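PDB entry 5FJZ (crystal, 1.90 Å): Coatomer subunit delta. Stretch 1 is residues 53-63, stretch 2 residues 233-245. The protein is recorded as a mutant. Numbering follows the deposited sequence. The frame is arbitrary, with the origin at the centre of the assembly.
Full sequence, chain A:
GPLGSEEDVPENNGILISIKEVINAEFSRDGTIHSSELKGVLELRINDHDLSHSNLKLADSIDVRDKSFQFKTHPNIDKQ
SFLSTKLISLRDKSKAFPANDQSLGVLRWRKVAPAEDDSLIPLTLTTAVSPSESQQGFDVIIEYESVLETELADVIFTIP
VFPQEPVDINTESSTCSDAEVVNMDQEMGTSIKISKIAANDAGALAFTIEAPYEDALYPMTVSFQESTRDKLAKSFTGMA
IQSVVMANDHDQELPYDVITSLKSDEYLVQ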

# COMPACT_ATOMS: atom_id res chain seq x y z
N HIS A 53 22.86 18.64 20.78
CA HIS A 53 24.24 18.35 20.30
C HIS A 53 24.80 17.17 21.06
O HIS A 53 25.77 17.29 21.81
CB HIS A 53 25.14 19.57 20.55
CG HIS A 53 24.91 20.69 19.58
ND1 HIS A 53 24.02 21.71 19.83
CD2 HIS A 53 25.46 20.95 18.37
CE1 HIS A 53 24.01 22.55 18.80
NE2 HIS A 53 24.90 22.12 17.92
N SER A 54 24.11 16.04 20.91
CA SER A 54 24.31 14.87 21.75
C SER A 54 24.64 13.68 20.91
O SER A 54 24.44 13.64 19.68
CB SER A 54 23.05 14.66 22.59
OG SER A 54 21.89 14.68 21.75
N ASN A 55 25.27 12.69 21.55
CA ASN A 55 25.57 11.45 20.93
C ASN A 55 25.16 10.32 21.85
O ASN A 55 25.12 10.46 23.08
CB ASN A 55 27.08 11.24 20.67
CG ASN A 55 27.65 12.09 19.54
OD1 ASN A 55 26.96 12.83 18.79
ND2 ASN A 55 28.94 12.02 19.43
N LEU A 56 24.76 9.19 21.27
CA LEU A 56 24.19 8.07 22.06
C LEU A 56 25.22 7.00 22.06
O LEU A 56 25.76 6.72 21.04
CB LEU A 56 22.95 7.48 21.35
CG LEU A 56 21.58 8.13 21.46
CD1 LEU A 56 21.53 9.62 21.64
CD2 LEU A 56 20.67 7.65 20.32
N LYS A 57 25.51 6.41 23.23
CA LYS A 57 26.42 5.27 23.30
C LYS A 57 25.58 4.05 23.52
O LYS A 57 24.86 3.98 24.50
CB LYS A 57 27.44 5.38 24.44
CG LYS A 57 28.70 6.16 24.09
CD LYS A 57 29.67 6.20 25.28
CE LYS A 57 30.74 7.27 25.11
NZ LYS A 57 31.30 7.63 26.45
N LEU A 58 25.67 3.09 22.61
CA LEU A 58 24.92 1.86 22.80
C LEU A 58 25.60 1.01 23.85
O LEU A 58 26.81 1.10 24.01
CB LEU A 58 24.86 1.11 21.51
CG LEU A 58 24.28 1.87 20.25
CD1 LEU A 58 24.17 1.02 19.05
CD2 LEU A 58 22.92 2.44 20.53
N ALA A 59 24.83 0.12 24.49
CA ALA A 59 25.37 -0.80 25.54
C ALA A 59 26.51 -1.66 25.02
O ALA A 59 26.60 -2.06 23.83
CB ALA A 59 24.31 -1.72 26.08
N ASP A 60 27.49 -1.83 25.89
CA ASP A 60 28.73 -2.52 25.51
C ASP A 60 28.40 -3.97 25.12
O ASP A 60 29.15 -4.61 24.34
CB ASP A 60 29.67 -2.48 26.70
CG ASP A 60 30.38 -1.15 26.86
OD1 ASP A 60 30.82 -0.60 25.81
OD2 ASP A 60 30.55 -0.68 28.03
N SER A 61 27.29 -4.49 25.62
CA SER A 61 26.89 -5.91 25.32
C SER A 61 26.42 -6.14 23.91
O SER A 61 26.23 -7.28 23.52
CB SER A 61 25.81 -6.41 26.29
OG SER A 61 24.67 -5.55 26.27
N ILE A 62 26.23 -5.08 23.13
CA ILE A 62 25.69 -5.24 21.77
C ILE A 62 26.79 -5.51 20.84
O ILE A 62 27.80 -4.76 20.80
CB ILE A 62 24.96 -3.98 21.29
CG1 ILE A 62 23.76 -3.79 22.19
CG2 ILE A 62 24.54 -4.08 19.82
CD1 ILE A 62 23.40 -2.36 22.37
N ASP A 63 26.54 -6.44 19.95
CA ASP A 63 27.48 -6.62 18.86
C ASP A 63 27.02 -5.90 17.55
O ASP A 63 26.29 -6.47 16.72
CB ASP A 63 27.54 -8.07 18.58
CG ASP A 63 28.55 -8.43 17.53
OD1 ASP A 63 29.36 -7.61 17.05
OD2 ASP A 63 28.57 -9.64 17.19
N ALA A 233 16.42 -0.38 30.39
CA ALA A 233 15.65 -1.37 29.64
C ALA A 233 16.45 -1.88 28.49
O ALA A 233 17.13 -1.11 27.80
CB ALA A 233 14.30 -0.79 29.14
N LYS A 234 16.30 -3.18 28.24
CA LYS A 234 16.86 -3.84 27.07
C LYS A 234 15.68 -4.31 26.23
O LYS A 234 14.76 -4.94 26.78
CB LYS A 234 17.62 -5.05 27.51
CG LYS A 234 19.08 -4.86 27.74
CD LYS A 234 19.71 -6.24 27.66
CE LYS A 234 21.10 -6.27 28.23
NZ LYS A 234 21.40 -7.64 28.70
N SER A 235 15.78 -4.22 24.91
CA SER A 235 14.84 -4.82 23.97
C SER A 235 14.88 -6.33 23.97
O SER A 235 15.84 -6.96 24.51
CB SER A 235 15.13 -4.34 22.49
OG SER A 235 16.22 -5.08 21.90
N PHE A 236 13.93 -6.92 23.27
CA PHE A 236 13.92 -8.37 22.98
C PHE A 236 15.28 -8.91 22.50
O PHE A 236 15.71 -9.98 22.91
CB PHE A 236 12.75 -8.80 22.03
CG PHE A 236 12.64 -10.31 21.78
CD1 PHE A 236 12.30 -11.22 22.82
CD2 PHE A 236 12.78 -10.83 20.49
CE1 PHE A 236 12.16 -12.59 22.56
CE2 PHE A 236 12.63 -12.21 20.23
CZ PHE A 236 12.34 -13.09 21.26
N THR A 237 15.91 -8.26 21.55
CA THR A 237 17.16 -8.84 20.99
C THR A 237 18.35 -8.38 21.84
O THR A 237 19.48 -8.68 21.49
CB THR A 237 17.38 -8.42 19.57
OG1 THR A 237 17.39 -6.99 19.54
CG2 THR A 237 16.29 -8.99 18.67
N GLY A 238 18.12 -7.61 22.89
CA GLY A 238 19.24 -7.06 23.70
C GLY A 238 19.71 -5.65 23.42
O GLY A 238 20.69 -5.22 23.98
N MET A 239 19.06 -4.91 22.50
CA MET A 239 19.44 -3.53 22.28
C MET A 239 19.14 -2.66 23.51
O MET A 239 18.09 -2.78 24.14
CB MET A 239 18.70 -3.02 20.99
CG MET A 239 19.00 -1.56 20.48
SD MET A 239 20.71 -1.08 20.13
CE MET A 239 21.11 -2.16 18.76
N ALA A 240 20.08 -1.77 23.80
CA ALA A 240 19.99 -0.93 25.00
C ALA A 240 21.04 0.20 24.89
O ALA A 240 21.93 0.16 24.08
CB ALA A 240 20.27 -1.78 26.24
N ILE A 241 20.88 1.22 25.74
CA ILE A 241 21.68 2.39 25.75
C ILE A 241 22.55 2.37 27.02
O ILE A 241 22.08 2.06 28.12
CB ILE A 241 20.79 3.63 25.83
CG1 ILE A 241 19.85 3.67 24.62
CG2 ILE A 241 21.63 4.92 25.89
CD1 ILE A 241 20.51 3.67 23.27
N GLN A 242 23.80 2.75 26.84
CA GLN A 242 24.76 2.86 27.97
C GLN A 242 24.79 4.25 28.54
O GLN A 242 24.74 4.46 29.74
CB GLN A 242 26.09 2.61 27.34
CG GLN A 242 27.25 2.84 28.21
CD GLN A 242 28.02 1.56 28.08
OE1 GLN A 242 29.03 1.49 27.39
NE2 GLN A 242 27.44 0.45 28.66
N SER A 243 24.87 5.24 27.65
CA SER A 243 24.79 6.60 28.12
C SER A 243 24.45 7.49 26.93
O SER A 243 24.52 7.10 25.74
CB SER A 243 26.11 7.08 28.72
OG SER A 243 27.13 6.96 27.73
N VAL A 244 24.14 8.72 27.29
CA VAL A 244 24.05 9.80 26.34
C VAL A 244 25.02 10.93 26.83
O VAL A 244 25.05 11.27 28.00
CB VAL A 244 22.61 10.32 26.28
CG1 VAL A 244 22.54 11.50 25.29
CG2 VAL A 244 21.62 9.25 25.82
N VAL A 245 25.65 11.58 25.86
CA VAL A 245 26.81 12.34 26.07
C VAL A 245 26.78 13.55 25.11
O VAL A 245 26.24 13.46 24.02
CB VAL A 245 27.92 11.27 25.77
CG1 VAL A 245 28.85 11.62 24.64
CG2 VAL A 245 28.50 10.69 27.04
O HOH W 1 22.84 -6.49 24.87

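Residues 53-63 and 233-245 lie far apart in sequence but meet as neighbouring antiparallel strands, 54-58 and 241-245, whose axes run at 158° to one another and approach to 4.6 Å. Together the two stretches bury 801 Å² of surface.

Backbone hydrogen bonds set the register. Asn55 and Val245 form a reciprocal pair, Asn55 N donating to Val245 O (2.8 Å) and Val245 N to Asn55 O (3.0 Å). Two residues on, Lys57 N donates to Ser243 O at 2.8 Å, but the return bond from Ser243 N to Lys57 O is stretched to 3.4 Å and weak. The same carbonyl takes a shorter bond from Gln242 N (Gln242 N to Lys57 O, 2.8 Å). One acceptor thus serves two successive amides, the signature of a beta bulge: the register slips by one residue, and Leu58 pairs with Ile241. Gln242, with phi/psi of -93/-47, departs from extended geometry here. Beyond the bulge, Ala59 N donates to Ala240 O (2.9 Å), carrying the bonding one residue beyond the end of the first strand and one before the start of the second. Around the amide bonds, the CA-H groups of Ser54 and Val244 make longer, weaker CA-H...O contacts with carbonyls, Ser54 CA lying 3.3 Å from Val245 O and Val244 CA 3.5 Å from Asn55 O.

Apolar side chains fill the space alongside this ladder. Leu56 and Val244, a non-hydrogen-bonded pair, share one face of the sheet, with Leu56 CD1 4.2 Å from Val244 CG2. At the Leu58-Ile241 pair the side chains diverge at their bases, yet Leu58 CD2 still reaches Ile241 CD1 at 3.9 Å. Met239 likewise starts away from the partner stretch, but its end comes nearer: its SD lies 3.7 Å from Ile62 CD1 and 4.2 Å from Leu58 CD2, joining the two aliphatic side chains. The small Ala59 and Ala240 meet directly, CB to CB, at 4.0 Å. On the face shared by Asn55, Lys57, Ser243 and Val245, the aliphatic part of Lys57 passes Ser243, its CD 3.6 Å from Ser243 OG, and its NZ comes to 4.2 Å from Val245 CG2.

Polar contacts gather where the first stretch turns. The type I turn from Ala59 to Ile62, closed by Ile62 N to Ala59 O (3.1 Å), places the Asp60 carboxylate beside the Gln242 side-chain amide. A water bridges the loops, hydrogen-bonded to Ser61 OG at 2.5 Å and donating to Gly238 O at 2.7 Å. Gly238 ends the type I turn that begins at Ser235, with a positive phi of 97° that favours glycine.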